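PDB 2RKV: trichothecene 3-O-acetyltransferase from Gibberella zeae, which probably catalyses transfer of an acetyl group from acetyl coenzyme A to the C3 hydroxyl of trichothecene mycotoxins such as T-2. Local coordinates for residues Leu7-Gln12 and Val196-Asn201; His156-Met161 and Leu190-Ile195; Ser260-Leu265 and Leu377-Lys382; Arg291-Arg296 and Ala341-Arg346. All coordinates share one frame; numbering follows the deposited sequence. Where two conformers were deposited one is given.

Interaction 1 (Leu7-Gln12 and Val196-Asn201); sequences LDTLGQ and VPYLEN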
# COMPACT_ATOMS: atom_id res chain seq x y z
N LEU A 7 1.16 4.04 -19.03
CA LEU A 7 1.36 3.42 -17.72
C LEU A 7 2.25 2.20 -17.85
O LEU A 7 2.33 1.59 -18.91
CB LEU A 7 0.03 3.00 -17.11
CG LEU A 7 -1.00 4.06 -16.69
CD1 LEU A 7 -1.90 3.49 -15.61
CD2 LEU A 7 -0.35 5.32 -16.22
N ASP A 8 2.89 1.83 -16.73
CA ASP A 8 3.53 0.53 -16.63
C ASP A 8 2.55 -0.52 -17.11
O ASP A 8 1.34 -0.41 -16.86
CB ASP A 8 3.87 0.22 -15.16
CG ASP A 8 4.96 1.12 -14.62
OD1 ASP A 8 6.14 0.85 -14.91
OD2 ASP A 8 4.62 2.06 -13.88
N THR A 9 3.05 -1.54 -17.80
CA THR A 9 2.17 -2.64 -18.22
C THR A 9 1.45 -3.27 -17.02
O THR A 9 0.25 -3.56 -17.09
CB THR A 9 2.93 -3.66 -19.08
OG1 THR A 9 3.45 -2.98 -20.23
CG2 THR A 9 1.99 -4.79 -19.54
N LEU A 10 2.17 -3.42 -15.91
CA LEU A 10 1.60 -3.94 -14.68
C LEU A 10 0.50 -3.02 -14.14
O LEU A 10 -0.43 -3.48 -13.47
CB LEU A 10 2.69 -4.15 -13.62
CG LEU A 10 3.75 -5.20 -13.94
CD1 LEU A 10 4.88 -5.12 -12.91
CD2 LEU A 10 3.13 -6.59 -13.98
N GLY A 11 0.61 -1.72 -14.44
CA GLY A 11 -0.38 -0.73 -14.01
C GLY A 11 -1.65 -0.73 -14.87
O GLY A 11 -2.59 0.02 -14.60
N GLN A 12 -1.66 -1.56 -15.92
CA GLN A 12 -2.86 -1.70 -16.73
C GLN A 12 -3.79 -2.75 -16.09
O GLN A 12 -4.86 -3.01 -16.64
CB GLN A 12 -2.52 -2.06 -18.19
CG GLN A 12 -1.43 -1.19 -18.86
CD GLN A 12 -1.93 0.18 -19.35
OE1 GLN A 12 -3.13 0.47 -19.35
NE2 GLN A 12 -0.99 1.03 -19.78
N VAL A 196 9.80 -3.33 -17.93
CA VAL A 196 9.82 -4.78 -17.72
C VAL A 196 9.99 -5.44 -19.08
O VAL A 196 9.05 -5.46 -19.89
CB VAL A 196 8.53 -5.30 -17.03
CG1 VAL A 196 8.61 -6.82 -16.81
CG2 VAL A 196 8.28 -4.59 -15.70
N PRO A 197 11.19 -5.97 -19.37
CA PRO A 197 11.42 -6.63 -20.65
C PRO A 197 10.53 -7.86 -20.80
O PRO A 197 10.43 -8.67 -19.87
CB PRO A 197 12.89 -7.05 -20.58
CG PRO A 197 13.50 -6.18 -19.52
CD PRO A 197 12.41 -5.95 -18.53
N TYR A 198 9.86 -7.99 -21.94
CA TYR A 198 8.92 -9.09 -22.13
C TYR A 198 9.60 -10.41 -22.43
O TYR A 198 10.76 -10.44 -22.87
CB TYR A 198 7.91 -8.76 -23.24
CG TYR A 198 7.08 -7.52 -22.97
CD1 TYR A 198 7.02 -6.49 -23.90
CD2 TYR A 198 6.38 -7.37 -21.77
CE1 TYR A 198 6.27 -5.34 -23.67
CE2 TYR A 198 5.62 -6.23 -21.52
CZ TYR A 198 5.57 -5.22 -22.47
OH TYR A 198 4.83 -4.10 -22.23
N LEU A 199 8.89 -11.50 -22.17
CA LEU A 199 9.36 -12.84 -22.52
C LEU A 199 9.01 -13.10 -23.98
O LEU A 199 7.95 -12.70 -24.46
CB LEU A 199 8.73 -13.90 -21.61
CG LEU A 199 9.00 -13.81 -20.10
CD1 LEU A 199 8.18 -14.82 -19.33
CD2 LEU A 199 10.49 -13.97 -19.77
N GLU A 200 9.91 -13.77 -24.69
CA GLU A 200 9.72 -14.04 -26.12
C GLU A 200 8.84 -15.28 -26.32
O GLU A 200 8.97 -16.26 -25.59
CB GLU A 200 11.08 -14.23 -26.80
N ASN A 201 7.93 -15.21 -27.29
CA ASN A 201 7.03 -16.32 -27.67
C ASN A 201 6.29 -16.93 -26.49
O ASN A 201 6.19 -18.16 -26.36
CB ASN A 201 7.80 -17.39 -28.45
CG ASN A 201 8.44 -16.85 -29.71
OD1 ASN A 201 7.78 -16.23 -30.55
ND2 ASN A 201 9.74 -17.07 -29.85
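Two hydroxyls make the polar part of this contact: Tyr198 OH lies 2.7 Å from Thr9 OG1, with OG1 at the ring edge, in the plane of the phenol. The side chains approach from opposite directions. Thr9 sets its OG1 beside the backbone N (chi1 -59°), which aims the hydroxyl at the incoming tyrosine. A long, rigid phenol suits the task, because it carries a hydroxyl across to Thr9, whose CA is 10.1 Å from the CA of Tyr198. Val196 O lies 3.8 Å above one face of the Tyr198 ring, near the rim, and a stack with the ring of His355 helps to fix its orientation.

The apolar part is small. Leu10 CD1 meets Val196 CG2 at 4.4 Å, branched aliphatic ends that also pack on Leu350 and Ala351 of helix 340-356 respectively, so that helix completes the greasy cluster.

Backbone bonds shape the first segment. Gln12 N donates to Thr9 O at 3.0 Å, and Gly11 N makes a weak bond to Asp8 O; Gly11, lacking a side chain, does not crowd that carbonyl. Asp8 carries its charge to Tyr305 OH and Leu308 N, while Arg348 binds the carbonyls of Pro197 and Tyr198.

The arrangement is loop-to-loop packing: a single 3-10 turn, Leu10-Gln12, between strands 5-6 and 20-28 meets an irregular run, and both rest on helix 340-356, a buried contact toward the periphery of the BAHD acyltransferase fold.

Interaction 2 (His156-Met161 and Leu190-Ile195); sequences HGAMDM and LDRKTI. With ZBA (12,13-Epoxytrichothec-9-ene-3,4,8,15-tetrol-4,15-diacetate-8-isovalerate), chain D.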
# COMPACT_ATOMS: atom_id res chain seq x y z
N HIS A 156 -3.48 4.23 -8.28
CA HIS A 156 -2.69 3.02 -8.19
C HIS A 156 -2.15 2.44 -9.50
O HIS A 156 -1.23 1.72 -9.46
CB HIS A 156 -3.43 1.90 -7.40
CG HIS A 156 -2.55 0.95 -6.64
ND1 HIS A 156 -1.34 0.49 -7.09
CD2 HIS A 156 -2.72 0.38 -5.44
CE1 HIS A 156 -0.81 -0.33 -6.21
NE2 HIS A 156 -1.64 -0.42 -5.20
N GLY A 157 -2.81 2.73 -10.61
CA GLY A 157 -2.24 2.36 -11.92
C GLY A 157 -0.96 3.14 -12.19
O GLY A 157 -0.04 2.64 -12.85
N ALA A 158 -0.90 4.35 -11.66
CA ALA A 158 0.26 5.25 -11.86
C ALA A 158 1.38 5.02 -10.87
O ALA A 158 2.53 5.41 -11.13
CB ALA A 158 -0.19 6.70 -11.82
N MET A 159 1.08 4.42 -9.72
CA MET A 159 2.10 4.24 -8.69
C MET A 159 1.71 3.21 -7.65
O MET A 159 0.56 3.15 -7.23
CB MET A 159 2.40 5.57 -7.98
CG MET A 159 1.23 6.18 -7.21
SD MET A 159 1.57 7.88 -6.66
CE MET A 159 1.37 8.74 -8.22
N ASP A 160 2.69 2.40 -7.24
CA ASP A 160 2.56 1.62 -6.02
C ASP A 160 3.02 2.51 -4.86
O ASP A 160 3.35 3.69 -5.07
CB ASP A 160 3.35 0.30 -6.11
CG ASP A 160 4.81 0.51 -6.52
OD1 ASP A 160 5.39 1.56 -6.17
OD2 ASP A 160 5.40 -0.40 -7.17
N MET A 161 3.02 1.99 -3.63
CA MET A 161 3.41 2.84 -2.50
C MET A 161 4.89 3.22 -2.52
O MET A 161 5.27 4.28 -2.01
CB MET A 161 2.99 2.21 -1.16
CG MET A 161 3.42 3.02 0.06
SD MET A 161 2.83 4.73 0.01
CE MET A 161 1.29 4.58 0.93
N LEU A 190 12.03 7.87 -16.38
CA LEU A 190 12.22 6.61 -17.09
C LEU A 190 10.96 6.25 -17.86
O LEU A 190 9.84 6.41 -17.35
CB LEU A 190 12.58 5.49 -16.12
CG LEU A 190 13.92 5.59 -15.38
CD1 LEU A 190 13.99 4.50 -14.34
CD2 LEU A 190 15.10 5.50 -16.35
N ASP A 191 11.13 5.76 -19.08
CA ASP A 191 10.01 5.24 -19.85
C ASP A 191 9.43 4.03 -19.12
O ASP A 191 10.17 3.14 -18.68
CB ASP A 191 10.44 4.87 -21.26
CG ASP A 191 9.26 4.78 -22.22
OD1 ASP A 191 8.30 5.56 -22.09
OD2 ASP A 191 9.31 3.90 -23.10
N ARG A 192 8.10 3.99 -19.01
CA ARG A 192 7.44 2.95 -18.22
C ARG A 192 7.11 1.72 -19.05
O ARG A 192 7.21 0.61 -18.56
CB ARG A 192 6.15 3.47 -17.58
CG ARG A 192 6.31 4.80 -16.88
CD ARG A 192 5.14 5.07 -15.96
NE ARG A 192 5.34 6.30 -15.20
CZ ARG A 192 4.64 6.63 -14.12
NH1 ARG A 192 3.67 5.82 -13.68
NH2 ARG A 192 4.90 7.77 -13.48
N LYS A 193 6.69 1.93 -20.30
CA LYS A 193 6.14 0.82 -21.09
C LYS A 193 7.18 -0.24 -21.46
O LYS A 193 6.83 -1.34 -21.87
CB LYS A 193 5.41 1.32 -22.34
CG LYS A 193 6.31 1.93 -23.41
CD LYS A 193 5.49 2.47 -24.60
CE LYS A 193 4.94 1.38 -25.49
NZ LYS A 193 4.13 1.94 -26.63
N THR A 194 8.46 0.09 -21.29
CA THR A 194 9.54 -0.84 -21.62
C THR A 194 10.33 -1.30 -20.40
O THR A 194 11.30 -2.05 -20.53
CB THR A 194 10.52 -0.22 -22.64
OG1 THR A 194 11.07 0.98 -22.08
CG2 THR A 194 9.80 0.10 -23.97
N ILE A 195 9.91 -0.86 -19.21
CA ILE A 195 10.72 -1.07 -18.00
C ILE A 195 10.78 -2.53 -17.52
O ILE A 195 11.70 -2.92 -16.78
CB ILE A 195 10.32 -0.09 -16.85
CG1 ILE A 195 11.55 0.19 -15.97
CG2 ILE A 195 9.09 -0.61 -16.06
CD1 ILE A 195 11.42 1.40 -15.06
O18 ZBA D . -8.47 -5.89 -2.67
C44 ZBA D . -8.53 -5.03 -3.46
C45 ZBA D . -9.55 -4.88 -4.52
C46 ZBA D . -10.52 -3.83 -4.19
C48 ZBA D . -11.19 -4.14 -2.95
C47 ZBA D . -11.67 -3.64 -5.13
O17 ZBA D . -7.64 -4.03 -3.45
C31 ZBA D . -6.70 -3.86 -2.38
C30 ZBA D . -5.48 -4.69 -2.57
C32 ZBA D . -6.47 -2.40 -2.28
C39 ZBA D . -7.70 -1.60 -1.93
C33 ZBA D . -5.30 -1.88 -2.51
C34 ZBA D . -4.09 -2.66 -2.87
O10 ZBA D . -3.37 -2.80 -1.63
C29 ZBA D . -4.38 -4.07 -3.43
C38 ZBA D . -4.87 -3.91 -4.86
O12 ZBA D . -5.71 -5.00 -5.22
C40 ZBA D . -5.68 -5.53 -6.43
C41 ZBA D . -6.68 -6.65 -6.54
O13 ZBA D . -5.00 -5.23 -7.29
C28 ZBA D . -3.04 -4.92 -3.41
C37 ZBA D . -3.16 -6.29 -4.09
C35 ZBA D . -2.60 -5.01 -1.95
C25 ZBA D . -2.23 -3.60 -1.65
C36 ZBA D . -2.76 -6.09 -1.02
O11 ZBA D . -1.55 -5.95 -1.72
C27 ZBA D . -1.85 -4.06 -3.97
C26 ZBA D . -1.31 -3.28 -2.78
O16 ZBA D . -1.22 -1.91 -3.02
O14 ZBA D . -0.85 -5.00 -4.36
C42 ZBA D . 0.07 -4.82 -5.30
O15 ZBA D . 0.88 -5.65 -5.58
C43 ZBA D . -0.01 -3.49 -5.87
O HOH W 1 2.27 3.27 -14.33
O HOH W 2 3.77 7.85 -10.76
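Ala158 O is gripped by two donors, Arg192 NH1 at 2.8 Å and a water at 2.8 Å. The arginine bond is somewhat bent, 143° at the hydrogen, and NH1 stands about 20° out of the carbonyl plane. That water in turn accepts from Arg192 NH2, while a second water accepts from NH1 and donates to Gly157 O at 2.8 Å. The guanidinium therefore clasps two successive carbonyls, one directly and both through water, a task suited to a group with several N-H bonds spread in one plane. Its chain is extended from CG to NE and carries the charge inward from the type I turn Arg192-Ile195 across a 9.9 Å separation of the Ala158 and Arg192 CA atoms. Trp55 adds a cation-pi partner to the same group.

What this grip holds is the loop of the HXXXD motif, the signature of BAHD acyltransferases, here His156 to Asp160. His156 NE2 and ZBA O16 form a nearly straight 2.7 Å hydrogen bond (177°) in which either could be the donor, O16 lying in the plane of the imidazole at its edge. O16 is the C3 hydroxyl of the toxin, the group that would be acetylated, consistent with the general-base role given to this histidine in relatives. The ring is packed against the toxin as well, CE1 coming 3.3 Å from the acetate methyl C43. The Asp160 carboxylate makes no bond to the toxin and is used structurally: OD1 caps helix 161-176 by bonding to Gly163 N, whereas OD2 takes a salt bridge from Arg296 and a hydrogen bond from Leu309 N.

Interaction 3 (Ser260-Leu265 and Leu377-Lys382); sequences STDDAL and LSSWAK. With COA (coenzyme A), chain B.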
# COMPACT_ATOMS: atom_id res chain seq x y z
N SER A 260 13.53 -12.30 7.74
CA SER A 260 13.53 -10.91 8.18
C SER A 260 12.50 -10.65 9.27
O SER A 260 11.59 -11.46 9.52
CB SER A 260 13.21 -9.99 7.00
OG SER A 260 11.89 -10.19 6.55
N THR A 261 12.63 -9.47 9.90
CA THR A 261 11.62 -8.97 10.82
C THR A 261 10.25 -8.97 10.15
O THR A 261 9.27 -9.46 10.72
CB THR A 261 12.01 -7.53 11.29
OG1 THR A 261 13.27 -7.58 11.97
CG2 THR A 261 10.97 -6.98 12.24
N ASP A 262 10.19 -8.44 8.93
CA ASP A 262 8.96 -8.38 8.15
C ASP A 262 8.39 -9.79 7.89
O ASP A 262 7.19 -10.01 8.04
CB ASP A 262 9.22 -7.64 6.84
CG ASP A 262 7.96 -7.17 6.16
OD1 ASP A 262 7.15 -8.03 5.73
OD2 ASP A 262 7.79 -5.92 6.06
N ASP A 263 9.25 -10.73 7.52
CA ASP A 263 8.85 -12.14 7.37
C ASP A 263 8.19 -12.69 8.63
O ASP A 263 7.14 -13.35 8.58
CB ASP A 263 10.07 -13.03 7.13
CG ASP A 263 10.71 -12.86 5.76
OD1 ASP A 263 10.10 -12.26 4.84
OD2 ASP A 263 11.86 -13.33 5.62
N ALA A 264 8.82 -12.42 9.77
CA ALA A 264 8.37 -12.96 11.06
C ALA A 264 6.99 -12.43 11.44
O ALA A 264 6.10 -13.20 11.84
CB ALA A 264 9.41 -12.66 12.15
N LEU A 265 6.78 -11.12 11.30
CA LEU A 265 5.47 -10.55 11.60
C LEU A 265 4.41 -11.05 10.62
O LEU A 265 3.29 -11.38 11.01
CB LEU A 265 5.51 -9.01 11.59
CG LEU A 265 4.17 -8.36 11.98
CD1 LEU A 265 3.59 -8.91 13.29
CD2 LEU A 265 4.25 -6.83 12.01
N LEU A 377 -1.61 -9.19 2.12
CA LEU A 377 -0.84 -8.22 2.89
C LEU A 377 0.11 -7.40 2.04
O LEU A 377 0.83 -7.94 1.20
CB LEU A 377 -0.04 -8.93 4.01
CG LEU A 377 1.06 -8.08 4.67
CD1 LEU A 377 0.46 -7.07 5.64
CD2 LEU A 377 2.10 -8.93 5.35
N SER A 378 0.12 -6.08 2.27
CA SER A 378 1.13 -5.21 1.67
C SER A 378 1.88 -4.45 2.75
O SER A 378 1.29 -3.67 3.49
CB SER A 378 0.52 -4.23 0.67
OG SER A 378 1.54 -3.42 0.10
N SER A 379 3.19 -4.68 2.81
CA SER A 379 4.02 -4.01 3.79
C SER A 379 4.60 -2.71 3.26
O SER A 379 5.34 -2.69 2.26
CB SER A 379 5.16 -4.91 4.23
OG SER A 379 6.04 -4.20 5.07
N TRP A 380 4.28 -1.62 3.95
CA TRP A 380 4.87 -0.32 3.66
C TRP A 380 5.97 0.01 4.66
O TRP A 380 6.41 1.16 4.76
CB TRP A 380 3.78 0.77 3.70
CG TRP A 380 2.67 0.57 2.72
CD1 TRP A 380 2.67 -0.23 1.61
CD2 TRP A 380 1.39 1.21 2.75
NE1 TRP A 380 1.46 -0.14 0.95
CE2 TRP A 380 0.66 0.75 1.63
CE3 TRP A 380 0.78 2.14 3.61
CZ2 TRP A 380 -0.64 1.18 1.35
CZ3 TRP A 380 -0.52 2.57 3.33
CH2 TRP A 380 -1.21 2.09 2.21
N ALA A 381 6.44 -1.02 5.37
CA ALA A 381 7.36 -0.83 6.50
C ALA A 381 8.62 -0.03 6.15
O ALA A 381 9.10 0.75 6.97
CB ALA A 381 7.75 -2.17 7.11
N LYS A 382 9.12 -0.24 4.94
CA LYS A 382 10.43 0.29 4.53
C LYS A 382 10.36 1.63 3.79
O LYS A 382 11.39 2.14 3.37
CB LYS A 382 11.16 -0.74 3.66
N1A COA B . 22.05 -12.78 7.22
C2A COA B . 20.98 -12.51 8.04
N3A COA B . 19.98 -11.65 7.62
C4A COA B . 20.07 -11.09 6.38
C5A COA B . 21.14 -11.37 5.54
C6A COA B . 22.15 -12.23 5.96
N6A COA B . 23.30 -12.29 5.28
N7A COA B . 20.96 -10.68 4.38
C8A COA B . 19.80 -9.98 4.48
N9A COA B . 19.24 -10.23 5.71
C1B COA B . 18.01 -9.65 6.26
C2B COA B . 18.25 -8.19 6.61
O2B COA B . 18.92 -8.07 7.84
C3B COA B . 16.84 -7.67 6.65
O3B COA B . 16.21 -8.14 7.80
P3B COA B . 15.80 -7.15 8.97
O7A COA B . 14.90 -6.08 8.39
O8A COA B . 17.08 -6.57 9.51
O9A COA B . 15.10 -7.96 10.03
C4B COA B . 16.16 -8.46 5.56
O4B COA B . 16.95 -9.62 5.32
C5B COA B . 16.02 -7.62 4.31
O5B COA B . 15.18 -8.43 3.55
P1A COA B . 14.34 -7.83 2.33
O1A COA B . 15.20 -6.87 1.52
O2A COA B . 13.77 -8.98 1.53
O3A COA B . 13.24 -6.87 2.98
P2A COA B . 12.15 -7.24 4.08
O4A COA B . 12.22 -6.18 5.16
O5A COA B . 12.24 -8.66 4.56
O6A COA B . 10.79 -7.07 3.27
CBP COA B . 9.35 -7.33 1.41
CCP COA B . 10.39 -8.01 2.29
CDP COA B . 8.15 -6.91 2.27
CEP COA B . 8.84 -8.32 0.37
CAP COA B . 10.02 -6.11 0.76
OAP COA B . 11.12 -6.50 -0.04
C9P COA B . 9.08 -5.34 -0.12
O9P COA B . 8.96 -5.70 -1.46
N8P COA B . 8.42 -4.36 0.48
C7P COA B . 7.44 -3.55 -0.21
C6P COA B . 6.13 -4.31 -0.35
C5P COA B . 5.18 -3.38 -1.03
O5P COA B . 5.54 -2.77 -2.07
N4P COA B . 3.98 -3.25 -0.47
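Asp262 joins the first turn of helix 261-277 to Ser379 at the end of strand 375-379, and its side chain touches coenzyme A on the way. CB passes 3.7 Å from the pyrophosphate oxygen O4A of COA. CG, turned anti to the backbone N (chi1 -163°), lies 3.9 Å from the pantetheine methyl CDP of COA and lets the carboxylate reach toward the strand. OD1 is 3.8 Å from the same CDP and is engaged by Arg291 in a salt bridge. OD2 offers its syn lone pair to the hydroxyl of Ser379, OG to OD2 being 2.6 Å, and also has Ala381 CB nearby.

Serine suits this place because its hydroxyl works both ways: Ser379 OG gives its proton to the aspartate and accepts from Ala381 N at 3.2 Å, an ST turn where the strand ends. Its carbonyl O receives COA N4P.

At the helix start Ser260 and Asp263 form a capping box. Ser260 OG donates to O5A of COA, while N and OG1 of Thr261 both donate to O9A of the 3'-phosphate. A helix N-terminus turned toward phosphates, joined to a strand end that holds the pantetheine, forms one part of the coenzyme A site.

Interaction 4 (Arg291-Arg296 and Ala341-Arg346); sequences RAVDAR and ASMRQR. With COA (coenzyme A), chain B.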
# COMPACT_ATOMS: atom_id res chain seq x y z
N ARG A 291 1.41 -11.96 -0.71
CA ARG A 291 2.30 -10.92 -0.16
C ARG A 291 2.77 -9.96 -1.24
O ARG A 291 3.36 -10.39 -2.23
CB ARG A 291 3.51 -11.57 0.51
CG ARG A 291 4.33 -10.62 1.37
CD ARG A 291 5.70 -11.23 1.70
NE ARG A 291 6.36 -10.59 2.83
CZ ARG A 291 7.50 -11.04 3.36
NH1 ARG A 291 8.08 -12.12 2.84
NH2 ARG A 291 8.05 -10.42 4.40
N ALA A 292 2.52 -8.66 -1.06
CA ALA A 292 3.00 -7.66 -2.02
C ALA A 292 4.52 -7.54 -1.94
O ALA A 292 5.09 -7.47 -0.84
CB ALA A 292 2.35 -6.30 -1.77
N VAL A 293 5.16 -7.50 -3.10
CA VAL A 293 6.61 -7.42 -3.18
C VAL A 293 7.00 -6.39 -4.24
O VAL A 293 6.58 -6.49 -5.40
CB VAL A 293 7.26 -8.80 -3.51
CG1 VAL A 293 8.79 -8.70 -3.57
CG2 VAL A 293 6.84 -9.84 -2.47
N ASP A 294 7.80 -5.41 -3.83
CA ASP A 294 8.39 -4.42 -4.74
C ASP A 294 9.32 -5.17 -5.68
O ASP A 294 10.23 -5.88 -5.24
CB ASP A 294 9.17 -3.38 -3.92
CG ASP A 294 9.93 -2.36 -4.79
OD1 ASP A 294 9.67 -2.26 -6.01
OD2 ASP A 294 10.79 -1.65 -4.20
N ALA A 295 9.06 -5.02 -6.98
CA ALA A 295 9.82 -5.71 -8.01
C ALA A 295 11.00 -4.89 -8.55
O ALA A 295 11.75 -5.37 -9.40
CB ALA A 295 8.90 -6.15 -9.15
N ARG A 296 11.16 -3.67 -8.04
CA ARG A 296 12.26 -2.82 -8.52
C ARG A 296 13.64 -3.48 -8.37
O ARG A 296 14.39 -3.53 -9.35
CB ARG A 296 12.25 -1.44 -7.85
CG ARG A 296 11.15 -0.50 -8.35
CD ARG A 296 10.99 0.67 -7.38
NE ARG A 296 9.86 1.54 -7.71
CZ ARG A 296 8.57 1.22 -7.58
NH1 ARG A 296 8.22 0.01 -7.10
NH2 ARG A 296 7.64 2.11 -7.90
N ALA A 341 15.93 -13.81 -8.96
CA ALA A 341 15.75 -14.42 -10.29
C ALA A 341 14.31 -14.90 -10.49
O ALA A 341 13.74 -14.75 -11.58
CB ALA A 341 16.74 -15.55 -10.53
N SER A 342 13.72 -15.45 -9.42
CA SER A 342 12.33 -15.90 -9.45
C SER A 342 11.36 -14.73 -9.56
O SER A 342 10.44 -14.75 -10.36
CB SER A 342 11.99 -16.73 -8.21
OG SER A 342 10.60 -16.99 -8.15
N MET A 343 11.59 -13.69 -8.76
CA MET A 343 10.76 -12.50 -8.82
C MET A 343 10.81 -11.85 -10.21
O MET A 343 9.78 -11.43 -10.75
CB MET A 343 11.16 -11.50 -7.74
CG MET A 343 10.41 -11.68 -6.44
SD MET A 343 8.63 -11.29 -6.57
CE MET A 343 8.65 -9.76 -7.48
N ARG A 344 12.01 -11.80 -10.79
CA ARG A 344 12.17 -11.22 -12.11
C ARG A 344 11.43 -12.03 -13.18
O ARG A 344 10.67 -11.46 -13.96
CB ARG A 344 13.65 -11.06 -12.48
CG ARG A 344 13.85 -10.33 -13.80
CD ARG A 344 15.32 -10.08 -14.10
NE ARG A 344 15.48 -9.40 -15.38
CZ ARG A 344 15.81 -9.99 -16.52
NH1 ARG A 344 16.04 -11.30 -16.56
NH2 ARG A 344 15.93 -9.27 -17.62
N GLN A 345 11.62 -13.35 -13.19
CA GLN A 345 10.96 -14.20 -14.18
C GLN A 345 9.44 -14.11 -14.08
O GLN A 345 8.74 -13.96 -15.08
CB GLN A 345 11.45 -15.66 -14.07
CG GLN A 345 10.76 -16.67 -15.01
CD GLN A 345 11.04 -16.45 -16.50
OE1 GLN A 345 10.24 -16.85 -17.35
NE2 GLN A 345 12.17 -15.84 -16.81
N ARG A 346 8.93 -14.17 -12.85
CA ARG A 346 7.49 -14.14 -12.62
C ARG A 346 6.90 -12.81 -13.07
O ARG A 346 5.88 -12.78 -13.76
CB ARG A 346 7.18 -14.42 -11.15
CG ARG A 346 7.48 -15.88 -10.73
CD ARG A 346 7.14 -16.16 -9.27
NE ARG A 346 5.74 -15.88 -9.00
CZ ARG A 346 5.30 -14.90 -8.23
NH1 ARG A 346 6.18 -14.10 -7.60
NH2 ARG A 346 4.00 -14.71 -8.07
N1A COA B . 22.05 -12.78 7.22
C2A COA B . 20.98 -12.51 8.04
N3A COA B . 19.98 -11.65 7.62
C4A COA B . 20.07 -11.09 6.38
C5A COA B . 21.14 -11.37 5.54
C6A COA B . 22.15 -12.23 5.96
N6A COA B . 23.30 -12.29 5.28
N7A COA B . 20.96 -10.68 4.38
C8A COA B . 19.80 -9.98 4.48
N9A COA B . 19.24 -10.23 5.71
C1B COA B . 18.01 -9.65 6.26
C2B COA B . 18.25 -8.19 6.61
O2B COA B . 18.92 -8.07 7.84
C3B COA B . 16.84 -7.67 6.65
O3B COA B . 16.21 -8.14 7.80
P3B COA B . 15.80 -7.15 8.97
O7A COA B . 14.90 -6.08 8.39
O8A COA B . 17.08 -6.57 9.51
O9A COA B . 15.10 -7.96 10.03
C4B COA B . 16.16 -8.46 5.56
O4B COA B . 16.95 -9.62 5.32
C5B COA B . 16.02 -7.62 4.31
O5B COA B . 15.18 -8.43 3.55
P1A COA B . 14.34 -7.83 2.33
O1A COA B . 15.20 -6.87 1.52
O2A COA B . 13.77 -8.98 1.53
O3A COA B . 13.24 -6.87 2.98
P2A COA B . 12.15 -7.24 4.08
O4A COA B . 12.22 -6.18 5.16
O5A COA B . 12.24 -8.66 4.56
O6A COA B . 10.79 -7.07 3.27
CBP COA B . 9.35 -7.33 1.41
CCP COA B . 10.39 -8.01 2.29
CDP COA B . 8.15 -6.91 2.27
CEP COA B . 8.84 -8.32 0.37
CAP COA B . 10.02 -6.11 0.76
OAP COA B . 11.12 -6.50 -0.04
C9P COA B . 9.08 -5.34 -0.12
O9P COA B . 8.96 -5.70 -1.46
N8P COA B . 8.42 -4.36 0.48
C7P COA B . 7.44 -3.55 -0.21
C6P COA B . 6.13 -4.31 -0.35
C5P COA B . 5.18 -3.38 -1.03
O5P COA B . 5.54 -2.77 -2.07
N4P COA B . 3.98 -3.25 -0.47
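Met343 of helix 340-356 packs on Val293 and Ala295. Their segment, which also lines the coenzyme A channel, begins with Arg291, whose extended chain lays one guanidinium face under the pantetheine methyl CEP of COA, 4.1 Å above the plane toward the rim. Ala292 follows, small enough for its CB to sit 3.7 Å from COA N4P, and it touches the toxin too. Both methyls of Val293 touch coenzyme A, CG2 meeting COA CEP at 3.8 Å, and CG1 also reaches Met343 SD at 4.0 Å. The methionine is bent at chi2 and chi3 (-67° and -45°), which folds its thioether over the strand; a flexible chain of this kind fits the uneven surface.

Asp294 donates its backbone N to COA O9P at 2.7 Å, fixing the pantetheine carbonyl. Ala295 then places CB 4.0 Å from Met343 CE, closing the apolar patch. Arg296 returns to Asp294 OD1 with its N, a cap on the turn leading into a helix, and with NH1 in a salt bridge, the donors arriving from opposite faces of the carboxylate. A helix packed against a sheet strand that hydrogen-bonds pantetheine through its backbone forms one wall of the coenzyme A channel in this BAHD-family enzyme.

Interactions 3 and 4 both touch coenzyme A from neighbouring strands of one sheet, their centres 15 Å apart, and Arg291 joins them: its NH2 reaches Asp263 OD1 at 2.8 Å in addition to Asp262. Interaction 2 brings the toxin side. Its HXXXD loop is tied to interaction 4 by the salt bridge Asp160 OD2 to Arg296 NH1, 2.9 Å. Met161, the first residue of the helix that follows, packs on interaction 3, its CB 3.5 Å from Trp380 NE1. Interaction 1 is peripheral, centred about 10 Å from interaction 2, and reaches that loop where Leu7 CD1 is 3.4 Å from Gly157 O. The side chain of Leu10 is about 8 Å from the bound ZBA.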